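Local coordinates for fructosyl amine: oxygen oxidoreductase (Aspergillus fumigatus, PDB 3DJE), which oxidatively removes the sugar from fructosyl amines such as glycated amino acids, using bound FAD and molecular oxygen, at residues L9-A14 with T19-H24; N195-A200 with E211-C216; Q223-K228 with P351-L356. All coordinates share one frame; numbering follows the deposited sequence.

The three contacts follow one another along the chain and meet on the FAD-binding Rossmann sheet. Interaction 1 lies within a beta-alpha-beta unit, joining strand 9-12 to helix 16-27. Interaction 2 sets strand 212-215, the parallel neighbour of 9-12, against a three-stranded antiparallel sheet; probable hydrogen bonds L10 O to F214 N and V12 N to F214 O, both 2.8 Å, link it to interaction 1. Their centres are about 12 Å apart, and both touch FAD. Interaction 3 packs loop 223-228 on the turn entering strand 356-360, its centre about 9 Å from interaction 2, with a probable hydrogen bond between D196 OD2 and S355 OG. Interactions 1 and 3 do not touch, their centres about 17 Å apart.

Interaction 1 (L9-A14 with T19-H24); sequences LLIVGA and TSTALH. With FAD (flavin-adenine dinucleotide), chain C.
The adenine of FAD is the flat group that segment 9-14 touches. V12 CG1 lies on one face, at the rim, 3.7 Å from FAD C2A, and G13 CA comes to the edge, 3.6 Å from FAD N3A. I11 points the other way, to the helix, and there the contact is aliphatic. I11 keeps CG1 beside its backbone N (chi1 -60°) and then runs out extended, which carries CD1 onto the helix, 3.6 Å from A22 N and 3.8 Å from A22 CB. T21 CG2 touches the same methyl at 4.1 Å.

This is the opening strand-turn-helix of a beta-alpha-beta unit that continues into strand 33-37, and G13, G15 and G18 fit the GxGxxG pattern of Rossmann-type dinucleotide binding. The turn brings A14 close to the start of the helix, where T19 OG1 lies 3.1 Å from A14 O. That is a weak contact; the hydroxyl is also within weak reach of G15 O, and which oxygen its proton serves is not settled. A14 N is held more definitely by D37 OD2, and the other carboxylate oxygen of D37 bonds to FAD. T21 turns its hydroxyl to W17 O, one helical turn back, and only its methyl faces I11.

Interaction 2 (N195-A200 with E211-C216); sequences NDVKGA and ERTFLC. With FAD (flavin-adenine dinucleotide), chain C.
T213 pressed against V197 and G199 makes a small, buried crossing between two sheets. Strand 212-215 belongs to the parallel Rossmann sheet of the FAD-binding domain. Strand 196-200 is part of the middle strand of the three-stranded antiparallel meander that the chain forms between strands 177-180 and 212-215, an insertion familiar from Rossmann-type flavoproteins. The two strands are therefore not sheet partners: their axes pass 6.4 Å apart at 79°, nearly perpendicular.

T213 carries most of the contact from its side. With chi1 at -60° its OG1 sits beside the backbone N and points into the meander, reaching G199 CA at 3.3 Å. G199 itself has backbone angles at which a CB would be jammed against the carbonyl O of K198. V197 arrives across T213 at about a right angle and lays CG1 4.0 Å from the same OG1.

Beside the crossing, polar groups are organised within each segment. K198 NZ makes a salt bridge to D196 OD2 at 2.9 Å, meeting the anti side of the carboxylate. That oxygen has a second partner in S355 OG, so D196 also links the meander to the loop before strand 356-360, and the two partners would probably stabilise its negative charge. R212 curls back to bond NH1 to E211 O (2.9 Å, 161°), the oxygen lying in the guanidinium plane but the donor standing above the carbonyl plane. At the other end of this segment, C216 O comes to 3.8 Å from FAD C5B.

A water completes the crossing by a polar route, bridging V197 O and T213 OG1, 2.8 Å from each.

Interaction 3 (Q223-K228 with P351-L356); sequences QFLDFK and PQYHSL
Apolar packing joins the two loops, and all of it passes through L225. This side chain points CG away from its own backbone N (chi1 -175°), which drives both methyls toward the loop 351-356. CD1 lies at the edge of the Y353 ring, near its plane, 3.6 Å from CE2, and the two side chains slide past each other in opposite directions. L356 comes up tip to tip, its CD2 3.7 Å from L225 CD1 and 3.9 Å from L225 CD2. L225 CD2 also rests on a face of the F227 ring, 3.7 Å above the plane and offset toward the rim. Around Y353 the aromatic cluster continues with H350, stacked on it, and F192, edge-to-face.

Hydrogen bonds and charges shape each loop separately. D226 OD1 accepts from K228 N (2.9 Å, 157°), an Asx turn, while K228 NZ folds back to D226 OD2 in a salt bridge of 2.8 Å; both donors stand above the carboxylate plane. In the other loop, L356 N bonds to Y353 O at 3.0 Å, closing a type I beta turn.

Loop 223-228 leads on to strand 232-242, which carries W236 of the substrate pocket. Topologically, the contact packs the loop that follows strand 212-215 against the turn that enters strand 356-360, its parallel neighbour in the Rossmann sheet.

Interaction 1 (L9-A14 with T19-H24)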
loop_
_atom_site.group_PDB
_atom_site.type_symbol
_atom_site.label_atom_id
_atom_site.label_comp_id
_atom_site.label_asym_id
_atom_site.label_seq_id
_atom_site.Cartn_x
_atom_site.Cartn_y
_atom_site.Cartn_z
ATOM N N LEU A 9 -6.433 2.661 -24.797
ATOM C CA LEU A 9 -5.674 2.077 -23.685
ATOM C C LEU A 9 -6.643 1.771 -22.558
ATOM O O LEU A 9 -7.526 2.577 -22.257
ATOM C CB LEU A 9 -4.582 3.033 -23.186
ATOM C CG LEU A 9 -3.624 3.582 -24.243
ATOM C CD1 LEU A 9 -2.627 4.518 -23.557
ATOM C CD2 LEU A 9 -2.879 2.435 -24.897
ATOM N N LEU A 10 -6.478 0.605 -21.947
ATOM C CA LEU A 10 -7.395 0.148 -20.910
ATOM C C LEU A 10 -6.623 -0.129 -19.644
ATOM O O LEU A 10 -5.595 -0.808 -19.693
ATOM C CB LEU A 10 -8.079 -1.135 -21.364
ATOM C CG LEU A 10 -9.189 -1.674 -20.464
ATOM C CD1 LEU A 10 -10.354 -0.688 -20.374
ATOM C CD2 LEU A 10 -9.675 -3.005 -21.015
ATOM N N ILE A 11 -7.092 0.418 -18.519
ATOM C CA ILE A 11 -6.467 0.126 -17.229
ATOM C C ILE A 11 -7.450 -0.650 -16.377
ATOM O O ILE A 11 -8.582 -0.187 -16.161
ATOM C CB ILE A 11 -6.052 1.404 -16.476
ATOM C CG1 ILE A 11 -5.047 2.198 -17.311
ATOM C CG2 ILE A 11 -5.484 1.065 -15.084
ATOM C CD1 ILE A 11 -4.810 3.585 -16.781
ATOM N N VAL A 12 -7.035 -1.833 -15.923
ATOM C CA VAL A 12 -7.859 -2.645 -15.014
ATOM C C VAL A 12 -7.467 -2.325 -13.576
ATOM O O VAL A 12 -6.379 -2.705 -13.114
ATOM C CB VAL A 12 -7.727 -4.167 -15.301
ATOM C CG1 VAL A 12 -8.562 -5.021 -14.274
ATOM C CG2 VAL A 12 -8.156 -4.488 -16.723
ATOM N N GLY A 13 -8.350 -1.595 -12.898
ATOM C CA GLY A 13 -8.143 -1.145 -11.527
ATOM C C GLY A 13 -7.887 0.351 -11.431
ATOM O O GLY A 13 -6.937 0.866 -12.027
ATOM N N ALA A 14 -8.725 1.052 -10.663
ATOM C CA ALA A 14 -8.560 2.486 -10.397
ATOM C C ALA A 14 -8.031 2.751 -8.978
ATOM O O ALA A 14 -8.414 3.727 -8.330
ATOM C CB ALA A 14 -9.896 3.219 -10.624
ATOM N N THR A 19 -4.550 4.510 -10.915
ATOM C CA THR A 19 -4.784 5.953 -10.978
ATOM C C THR A 19 -3.499 6.692 -11.360
ATOM O O THR A 19 -3.528 7.604 -12.209
ATOM C CB THR A 19 -5.415 6.495 -9.695
ATOM O OG1 THR A 19 -6.724 5.943 -9.571
ATOM C CG2 THR A 19 -5.541 8.023 -9.726
ATOM N N SER A 20 -2.371 6.290 -10.763
ATOM C CA SER A 20 -1.080 6.905 -11.119
ATOM C C SER A 20 -0.813 6.753 -12.626
ATOM O O SER A 20 -0.392 7.709 -13.328
ATOM C CB SER A 20 0.070 6.264 -10.347
ATOM O OG SER A 20 1.220 7.086 -10.468
ATOM N N THR A 21 -1.067 5.544 -13.124
ATOM C CA THR A 21 -0.883 5.251 -14.534
ATOM C C THR A 21 -1.804 6.117 -15.406
ATOM O O THR A 21 -1.357 6.689 -16.410
ATOM C CB THR A 21 -1.063 3.751 -14.816
ATOM O OG1 THR A 21 -0.123 3.010 -14.027
ATOM C CG2 THR A 21 -0.764 3.456 -16.280
ATOM N N ALA A 22 -3.077 6.224 -15.018
ATOM C CA ALA A 22 -4.039 7.054 -15.752
ATOM C C ALA A 22 -3.571 8.506 -15.835
ATOM O O ALA A 22 -3.587 9.124 -16.908
ATOM C CB ALA A 22 -5.411 6.959 -15.105
ATOM N N LEU A 23 -3.122 9.031 -14.695
ATOM C CA LEU A 23 -2.631 10.403 -14.606
ATOM C C LEU A 23 -1.441 10.619 -15.516
ATOM O O LEU A 23 -1.402 11.603 -16.280
ATOM C CB LEU A 23 -2.267 10.736 -13.156
ATOM C CG LEU A 23 -1.683 12.141 -12.960
ATOM C CD1 LEU A 23 -2.713 13.218 -13.342
ATOM C CD2 LEU A 23 -1.191 12.300 -11.510
ATOM N N HIS A 24 -0.468 9.706 -15.449
ATOM C CA HIS A 24 0.742 9.865 -16.249
ATOM C C HIS A 24 0.515 9.647 -17.734
ATOM O O HIS A 24 1.121 10.348 -18.547
ATOM C CB HIS A 24 1.894 9.066 -15.665
ATOM C CG HIS A 24 2.419 9.674 -14.410
ATOM N ND1 HIS A 24 3.170 10.830 -14.412
ATOM C CD2 HIS A 24 2.260 9.327 -13.109
ATOM C CE1 HIS A 24 3.483 11.151 -13.166
ATOM N NE2 HIS A 24 2.936 10.259 -12.358
HETATM P PA FAD C . -5.007 -0.958 -4.808
HETATM O O1A FAD C . -4.808 0.467 -4.522
HETATM O O2A FAD C . -5.565 -1.833 -3.732
HETATM O O5B FAD C . -5.910 -0.981 -6.106
HETATM C C5B FAD C . -6.444 -2.185 -6.663
HETATM C C4B FAD C . -7.697 -1.789 -7.454
HETATM O O4B FAD C . -8.042 -2.992 -8.166
HETATM C C3B FAD C . -8.839 -1.509 -6.450
HETATM O O3B FAD C . -9.342 -0.171 -6.598
HETATM C C2B FAD C . -9.882 -2.563 -6.855
HETATM O O2B FAD C . -11.249 -2.051 -6.787
HETATM C C1B FAD C . -9.429 -2.934 -8.295
HETATM N N9A FAD C . -10.120 -4.202 -8.684
HETATM C C8A FAD C . -10.354 -5.298 -7.932
HETATM N N7A FAD C . -11.062 -6.185 -8.662
HETATM C C5A FAD C . -11.272 -5.643 -9.870
HETATM C C6A FAD C . -11.944 -6.070 -11.021
HETATM N N6A FAD C . -12.564 -7.273 -11.041
HETATM N N1A FAD C . -11.968 -5.258 -12.097
HETATM C C2A FAD C . -11.367 -4.062 -12.082
HETATM N N3A FAD C . -10.721 -3.622 -10.998
HETATM C C4A FAD C . -10.665 -4.397 -9.888
HETATM N N1 FAD C . 2.201 1.894 1.550
HETATM C C2 FAD C . 3.009 3.000 1.806
HETATM O O2 FAD C . 3.735 3.484 0.936
HETATM N N3 FAD C . 2.996 3.562 3.084
HETATM C C4 FAD C . 2.210 3.042 4.107
HETATM O O4 FAD C . 2.221 3.570 5.226
HETATM C C4X FAD C . 1.416 1.917 3.839
HETATM N N5 FAD C . 0.628 1.360 4.845
HETATM C C5X FAD C . -0.285 0.359 4.523
HETATM C C6 FAD C . -1.206 -0.036 5.488
HETATM C C7 FAD C . -2.162 -0.999 5.187
HETATM C C7M FAD C . -3.136 -1.412 6.299
HETATM C C8 FAD C . -2.220 -1.555 3.910
HETATM C C8M FAD C . -3.335 -2.568 3.558
HETATM C C9 FAD C . -1.300 -1.139 2.937
HETATM C C9A FAD C . -0.334 -0.170 3.235
HETATM N N10 FAD C . 0.612 0.258 2.282
HETATM C C10 FAD C . 1.421 1.358 2.562
HETATM C "C1'" FAD C . 0.739 -0.433 0.992
HETATM C "C2'" FAD C . -0.069 0.305 -0.076
HETATM O "O2'" FAD C . -1.344 0.711 0.468
HETATM C "C3'" FAD C . -0.269 -0.614 -1.278
HETATM O "O3'" FAD C . 0.994 -1.221 -1.623
HETATM C "C4'" FAD C . -0.771 0.146 -2.511
HETATM O "O4'" FAD C . -1.837 1.037 -2.186
HETATM C "C5'" FAD C . -1.264 -0.870 -3.549
HETATM O "O5'" FAD C . -1.686 -0.179 -4.736
HETATM P P FAD C . -2.324 -0.998 -5.958
HETATM O O1P FAD C . -1.396 -2.106 -6.335
HETATM O O2P FAD C . -2.725 0.017 -6.953
HETATM O O3P FAD C . -3.662 -1.656 -5.357
#

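Interaction 2 (N195-A200 with E211-C216)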
loop_
_atom_site.group_PDB
_atom_site.type_symbol
_atom_site.label_atom_id
_atom_site.label_comp_id
_atom_site.label_asym_id
_atom_site.label_seq_id
_atom_site.Cartn_x
_atom_site.Cartn_y
_atom_site.Cartn_z
ATOM N N ASN A 195 -3.080 -15.739 -28.600
ATOM C CA ASN A 195 -1.967 -15.617 -27.656
ATOM C C ASN A 195 -1.611 -14.185 -27.264
ATOM O O ASN A 195 -0.452 -13.866 -27.012
ATOM C CB ASN A 195 -0.721 -16.382 -28.138
ATOM C CG ASN A 195 -0.851 -17.879 -27.963
ATOM O OD1 ASN A 195 -1.864 -18.379 -27.471
ATOM N ND2 ASN A 195 0.186 -18.608 -28.372
ATOM N N ASP A 196 -2.626 -13.331 -27.205
ATOM C CA ASP A 196 -2.436 -11.976 -26.707
ATOM C C ASP A 196 -3.665 -11.590 -25.886
ATOM O O ASP A 196 -4.698 -12.271 -25.942
ATOM C CB ASP A 196 -2.261 -11.021 -27.894
ATOM C CG ASP A 196 -1.729 -9.652 -27.494
ATOM O OD1 ASP A 196 -1.266 -9.488 -26.359
ATOM O OD2 ASP A 196 -1.775 -8.747 -28.356
ATOM N N VAL A 197 -3.523 -10.523 -25.104
ATOM C CA VAL A 197 -4.649 -9.916 -24.383
ATOM C C VAL A 197 -5.124 -8.701 -25.165
ATOM O O VAL A 197 -4.337 -7.782 -25.430
ATOM C CB VAL A 197 -4.244 -9.506 -22.956
ATOM C CG1 VAL A 197 -5.327 -8.582 -22.337
ATOM C CG2 VAL A 197 -4.022 -10.764 -22.112
ATOM N N LYS A 198 -6.408 -8.706 -25.522
ATOM C CA LYS A 198 -6.990 -7.693 -26.412
ATOM C C LYS A 198 -7.882 -6.688 -25.698
ATOM O O LYS A 198 -8.493 -5.839 -26.346
ATOM C CB LYS A 198 -7.790 -8.354 -27.558
ATOM C CG LYS A 198 -6.980 -9.292 -28.469
ATOM C CD LYS A 198 -5.714 -8.655 -29.016
ATOM C CE LYS A 198 -5.034 -9.593 -30.015
ATOM N NZ LYS A 198 -3.723 -9.045 -30.492
ATOM N N GLY A 199 -7.949 -6.794 -24.371
ATOM C CA GLY A 199 -8.814 -5.930 -23.546
ATOM C C GLY A 199 -9.454 -6.733 -22.431
ATOM O O GLY A 199 -8.854 -7.693 -21.920
ATOM N N ALA A 200 -10.670 -6.342 -22.054
ATOM C CA ALA A 200 -11.375 -6.976 -20.927
ATOM C C ALA A 200 -12.874 -7.027 -21.147
ATOM O O ALA A 200 -13.427 -6.253 -21.929
ATOM C CB ALA A 200 -11.099 -6.217 -19.631
ATOM N N GLU A 211 -5.818 -1.424 -27.536
ATOM C CA GLU A 211 -4.498 -1.662 -28.095
ATOM C C GLU A 211 -3.469 -2.116 -27.051
ATOM O O GLU A 211 -2.574 -2.905 -27.349
ATOM C CB GLU A 211 -4.023 -0.401 -28.824
ATOM C CG GLU A 211 -4.806 -0.078 -30.089
ATOM C CD GLU A 211 -4.061 0.918 -30.982
ATOM O OE1 GLU A 211 -2.812 0.857 -31.025
ATOM O OE2 GLU A 211 -4.715 1.773 -31.627
ATOM N N ARG A 212 -3.579 -1.576 -25.832
ATOM C CA ARG A 212 -2.788 -2.038 -24.685
ATOM C C ARG A 212 -3.693 -2.083 -23.465
ATOM O O ARG A 212 -4.570 -1.231 -23.319
ATOM C CB ARG A 212 -1.626 -1.077 -24.368
ATOM C CG ARG A 212 -0.566 -0.975 -25.471
ATOM C CD ARG A 212 0.232 -2.255 -25.609
ATOM N NE ARG A 212 1.344 -2.098 -26.545
ATOM C CZ ARG A 212 1.224 -2.145 -27.872
ATOM N NH1 ARG A 212 0.043 -2.365 -28.442
ATOM N NH2 ARG A 212 2.295 -1.972 -28.638
ATOM N N THR A 213 -3.481 -3.092 -22.628
ATOM C CA THR A 213 -4.201 -3.273 -21.365
ATOM C C THR A 213 -3.185 -3.274 -20.234
ATOM O O THR A 213 -2.197 -4.014 -20.293
ATOM C CB THR A 213 -4.978 -4.622 -21.377
ATOM O OG1 THR A 213 -5.931 -4.630 -22.453
ATOM C CG2 THR A 213 -5.682 -4.886 -20.053
ATOM N N PHE A 214 -3.430 -2.443 -19.215
ATOM C CA PHE A 214 -2.611 -2.387 -18.019
ATOM C C PHE A 214 -3.359 -3.106 -16.906
ATOM O O PHE A 214 -4.506 -2.780 -16.637
ATOM C CB PHE A 214 -2.399 -0.944 -17.568
ATOM C CG PHE A 214 -1.609 -0.095 -18.539
ATOM C CD1 PHE A 214 -0.249 0.135 -18.335
ATOM C CD2 PHE A 214 -2.234 0.497 -19.633
ATOM C CE1 PHE A 214 0.484 0.943 -19.220
ATOM C CE2 PHE A 214 -1.499 1.301 -20.526
ATOM C CZ PHE A 214 -0.138 1.519 -20.307
ATOM N N LEU A 215 -2.694 -4.052 -16.258
ATOM C CA LEU A 215 -3.294 -4.766 -15.142
ATOM C C LEU A 215 -2.777 -4.160 -13.834
ATOM O O LEU A 215 -1.614 -4.337 -13.472
ATOM C CB LEU A 215 -3.003 -6.258 -15.254
ATOM C CG LEU A 215 -3.619 -7.156 -14.175
ATOM C CD1 LEU A 215 -5.131 -6.953 -14.117
ATOM C CD2 LEU A 215 -3.274 -8.602 -14.466
ATOM N N CYS A 216 -3.669 -3.440 -13.154
ATOM C CA CYS A 216 -3.342 -2.705 -11.933
ATOM C C CYS A 216 -4.383 -2.998 -10.853
ATOM O O CYS A 216 -4.852 -2.103 -10.157
ATOM C CB CYS A 216 -3.307 -1.201 -12.229
ATOM S SG CYS A 216 -1.998 -0.727 -13.357
HETATM P PA FAD C . -5.007 -0.958 -4.808
HETATM O O1A FAD C . -4.808 0.467 -4.522
HETATM O O2A FAD C . -5.565 -1.833 -3.732
HETATM O O5B FAD C . -5.910 -0.981 -6.106
HETATM C C5B FAD C . -6.444 -2.185 -6.663
HETATM C C4B FAD C . -7.697 -1.789 -7.454
HETATM O O4B FAD C . -8.042 -2.992 -8.166
HETATM C C3B FAD C . -8.839 -1.509 -6.450
HETATM O O3B FAD C . -9.342 -0.171 -6.598
HETATM C C2B FAD C . -9.882 -2.563 -6.855
HETATM O O2B FAD C . -11.249 -2.051 -6.787
HETATM C C1B FAD C . -9.429 -2.934 -8.295
HETATM N N9A FAD C . -10.120 -4.202 -8.684
HETATM C C8A FAD C . -10.354 -5.298 -7.932
HETATM N N7A FAD C . -11.062 -6.185 -8.662
HETATM C C5A FAD C . -11.272 -5.643 -9.870
HETATM C C6A FAD C . -11.944 -6.070 -11.021
HETATM N N6A FAD C . -12.564 -7.273 -11.041
HETATM N N1A FAD C . -11.968 -5.258 -12.097
HETATM C C2A FAD C . -11.367 -4.062 -12.082
HETATM N N3A FAD C . -10.721 -3.622 -10.998
HETATM C C4A FAD C . -10.665 -4.397 -9.888
HETATM N N1 FAD C . 2.201 1.894 1.550
HETATM C C2 FAD C . 3.009 3.000 1.806
HETATM O O2 FAD C . 3.735 3.484 0.936
HETATM N N3 FAD C . 2.996 3.562 3.084
HETATM C C4 FAD C . 2.210 3.042 4.107
HETATM O O4 FAD C . 2.221 3.570 5.226
HETATM C C4X FAD C . 1.416 1.917 3.839
HETATM N N5 FAD C . 0.628 1.360 4.845
HETATM C C5X FAD C . -0.285 0.359 4.523
HETATM C C6 FAD C . -1.206 -0.036 5.488
HETATM C C7 FAD C . -2.162 -0.999 5.187
HETATM C C7M FAD C . -3.136 -1.412 6.299
HETATM C C8 FAD C . -2.220 -1.555 3.910
HETATM C C8M FAD C . -3.335 -2.568 3.558
HETATM C C9 FAD C . -1.300 -1.139 2.937
HETATM C C9A FAD C . -0.334 -0.170 3.235
HETATM N N10 FAD C . 0.612 0.258 2.282
HETATM C C10 FAD C . 1.421 1.358 2.562
HETATM C "C1'" FAD C . 0.739 -0.433 0.992
HETATM C "C2'" FAD C . -0.069 0.305 -0.076
HETATM O "O2'" FAD C . -1.344 0.711 0.468
HETATM C "C3'" FAD C . -0.269 -0.614 -1.278
HETATM O "O3'" FAD C . 0.994 -1.221 -1.623
HETATM C "C4'" FAD C . -0.771 0.146 -2.511
HETATM O "O4'" FAD C . -1.837 1.037 -2.186
HETATM C "C5'" FAD C . -1.264 -0.870 -3.549
HETATM O "O5'" FAD C . -1.686 -0.179 -4.736
HETATM P P FAD C . -2.324 -0.998 -5.958
HETATM O O1P FAD C . -1.396 -2.106 -6.335
HETATM O O2P FAD C . -2.725 0.017 -6.953
HETATM O O3P FAD C . -3.662 -1.656 -5.357
HETATM O O HOH W 1 -4.868 -5.049 -25.035
#

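Interaction 3 (Q223-K228 with P351-L356)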
loop_
_atom_site.group_PDB
_atom_site.type_symbol
_atom_site.label_atom_id
_atom_site.label_comp_id
_atom_site.label_asym_id
_atom_site.label_seq_id
_atom_site.Cartn_x
_atom_site.Cartn_y
_atom_site.Cartn_z
ATOM N N GLN A 223 -6.318 -12.992 -10.176
ATOM C CA GLN A 223 -7.574 -13.559 -10.680
ATOM C C GLN A 223 -7.543 -13.656 -12.209
ATOM O O GLN A 223 -8.148 -14.550 -12.808
ATOM C CB GLN A 223 -8.744 -12.676 -10.255
ATOM C CG GLN A 223 -10.102 -13.286 -10.588
ATOM C CD GLN A 223 -11.232 -12.324 -10.335
ATOM O OE1 GLN A 223 -11.311 -11.704 -9.270
ATOM N NE2 GLN A 223 -12.120 -12.196 -11.311
ATOM N N PHE A 224 -6.833 -12.729 -12.838
ATOM C CA PHE A 224 -6.958 -12.493 -14.278
ATOM C C PHE A 224 -5.911 -13.126 -15.171
ATOM O O PHE A 224 -6.110 -13.231 -16.387
ATOM C CB PHE A 224 -6.982 -10.987 -14.527
ATOM C CG PHE A 224 -8.065 -10.296 -13.767
ATOM C CD1 PHE A 224 -9.394 -10.464 -14.139
ATOM C CD2 PHE A 224 -7.769 -9.535 -12.641
ATOM C CE1 PHE A 224 -10.410 -9.844 -13.418
ATOM C CE2 PHE A 224 -8.776 -8.915 -11.913
ATOM C CZ PHE A 224 -10.088 -9.062 -12.300
ATOM N N LEU A 225 -4.796 -13.529 -14.564
ATOM C CA LEU A 225 -3.609 -13.953 -15.279
ATOM C C LEU A 225 -2.869 -14.976 -14.427
ATOM O O LEU A 225 -2.900 -14.888 -13.204
ATOM C CB LEU A 225 -2.694 -12.721 -15.479
ATOM C CG LEU A 225 -1.416 -12.807 -16.305
ATOM C CD1 LEU A 225 -1.747 -12.817 -17.777
ATOM C CD2 LEU A 225 -0.506 -11.631 -15.997
ATOM N N ASP A 226 -2.167 -15.900 -15.080
ATOM C CA ASP A 226 -1.257 -16.803 -14.383
ATOM C C ASP A 226 0.065 -16.099 -14.069
ATOM O O ASP A 226 0.904 -15.928 -14.957
ATOM C CB ASP A 226 -0.999 -18.050 -15.240
ATOM C CG ASP A 226 -0.151 -19.104 -14.525
ATOM O OD1 ASP A 226 0.266 -18.901 -13.363
ATOM O OD2 ASP A 226 0.108 -20.158 -15.147
ATOM N N PHE A 227 0.245 -15.697 -12.811
ATOM C CA PHE A 227 1.476 -15.032 -12.412
ATOM C C PHE A 227 2.630 -15.971 -12.080
ATOM O O PHE A 227 3.680 -15.524 -11.604
ATOM C CB PHE A 227 1.224 -14.062 -11.247
ATOM C CG PHE A 227 0.634 -12.752 -11.679
ATOM C CD1 PHE A 227 -0.747 -12.599 -11.796
ATOM C CD2 PHE A 227 1.460 -11.677 -11.986
ATOM C CE1 PHE A 227 -1.298 -11.376 -12.198
ATOM C CE2 PHE A 227 0.918 -10.440 -12.389
ATOM C CZ PHE A 227 -0.457 -10.300 -12.507
ATOM N N LYS A 228 2.445 -17.274 -12.299
ATOM C CA LYS A 228 3.509 -18.234 -11.983
ATOM C C LYS A 228 4.024 -18.086 -10.530
ATOM O O LYS A 228 5.234 -18.059 -10.285
ATOM C CB LYS A 228 4.667 -18.095 -12.986
ATOM C CG LYS A 228 4.252 -18.068 -14.461
ATOM C CD LYS A 228 3.613 -19.377 -14.886
ATOM C CE LYS A 228 3.267 -19.366 -16.363
ATOM N NZ LYS A 228 2.418 -20.532 -16.725
ATOM N N PRO A 351 5.791 -11.259 -21.037
ATOM C CA PRO A 351 6.747 -11.863 -21.984
ATOM C C PRO A 351 6.133 -12.501 -23.231
ATOM O O PRO A 351 6.809 -12.598 -24.272
ATOM C CB PRO A 351 7.448 -12.932 -21.143
ATOM C CG PRO A 351 6.521 -13.232 -20.025
ATOM C CD PRO A 351 5.846 -11.921 -19.722
ATOM N N GLN A 352 4.877 -12.932 -23.131
ATOM C CA GLN A 352 4.183 -13.552 -24.261
ATOM C C GLN A 352 3.022 -12.728 -24.810
ATOM O O GLN A 352 2.846 -12.638 -26.034
ATOM C CB GLN A 352 3.702 -14.951 -23.887
ATOM C CG GLN A 352 3.036 -15.686 -25.050
ATOM C CD GLN A 352 2.581 -17.088 -24.696
ATOM O OE1 GLN A 352 2.098 -17.823 -25.564
ATOM N NE2 GLN A 352 2.748 -17.478 -23.434
ATOM N N TYR A 353 2.218 -12.152 -23.912
ATOM C CA TYR A 353 1.079 -11.332 -24.319
ATOM C C TYR A 353 1.552 -9.909 -24.612
ATOM O O TYR A 353 1.638 -9.069 -23.705
ATOM C CB TYR A 353 -0.017 -11.339 -23.241
ATOM C CG TYR A 353 -0.404 -12.720 -22.755
ATOM C CD1 TYR A 353 -0.576 -13.773 -23.656
ATOM C CD2 TYR A 353 -0.600 -12.972 -21.398
ATOM C CE1 TYR A 353 -0.922 -15.054 -23.211
ATOM C CE2 TYR A 353 -0.956 -14.246 -20.938
ATOM C CZ TYR A 353 -1.114 -15.275 -21.855
ATOM O OH TYR A 353 -1.457 -16.533 -21.416
ATOM N N HIS A 354 1.854 -9.676 -25.887
ATOM C CA HIS A 354 2.418 -8.426 -26.436
ATOM C C HIS A 354 1.737 -7.130 -25.962
ATOM O O HIS A 354 2.401 -6.111 -25.769
ATOM C CB HIS A 354 2.379 -8.534 -27.979
ATOM C CG HIS A 354 2.719 -7.270 -28.711
ATOM N ND1 HIS A 354 1.767 -6.345 -29.086
ATOM C CD2 HIS A 354 3.905 -6.798 -29.170
ATOM C CE1 HIS A 354 2.355 -5.345 -29.722
ATOM N NE2 HIS A 354 3.652 -5.594 -29.785
ATOM N N SER A 355 0.421 -7.173 -25.786
ATOM C CA SER A 355 -0.373 -5.975 -25.531
ATOM C C SER A 355 -0.610 -5.732 -24.047
ATOM O O SER A 355 -1.236 -4.739 -23.693
ATOM C CB SER A 355 -1.727 -6.071 -26.252
ATOM O OG SER A 355 -1.560 -6.254 -27.657
ATOM N N LEU A 356 -0.135 -6.642 -23.197
ATOM C CA LEU A 356 -0.379 -6.550 -21.747
ATOM C C LEU A 356 0.790 -5.923 -20.996
ATOM O O LEU A 356 1.953 -6.282 -21.230
ATOM C CB LEU A 356 -0.683 -7.935 -21.167
ATOM C CG LEU A 356 -1.005 -8.027 -19.667
ATOM C CD1 LEU A 356 -2.294 -7.290 -19.343
ATOM C CD2 LEU A 356 -1.088 -9.487 -19.203
#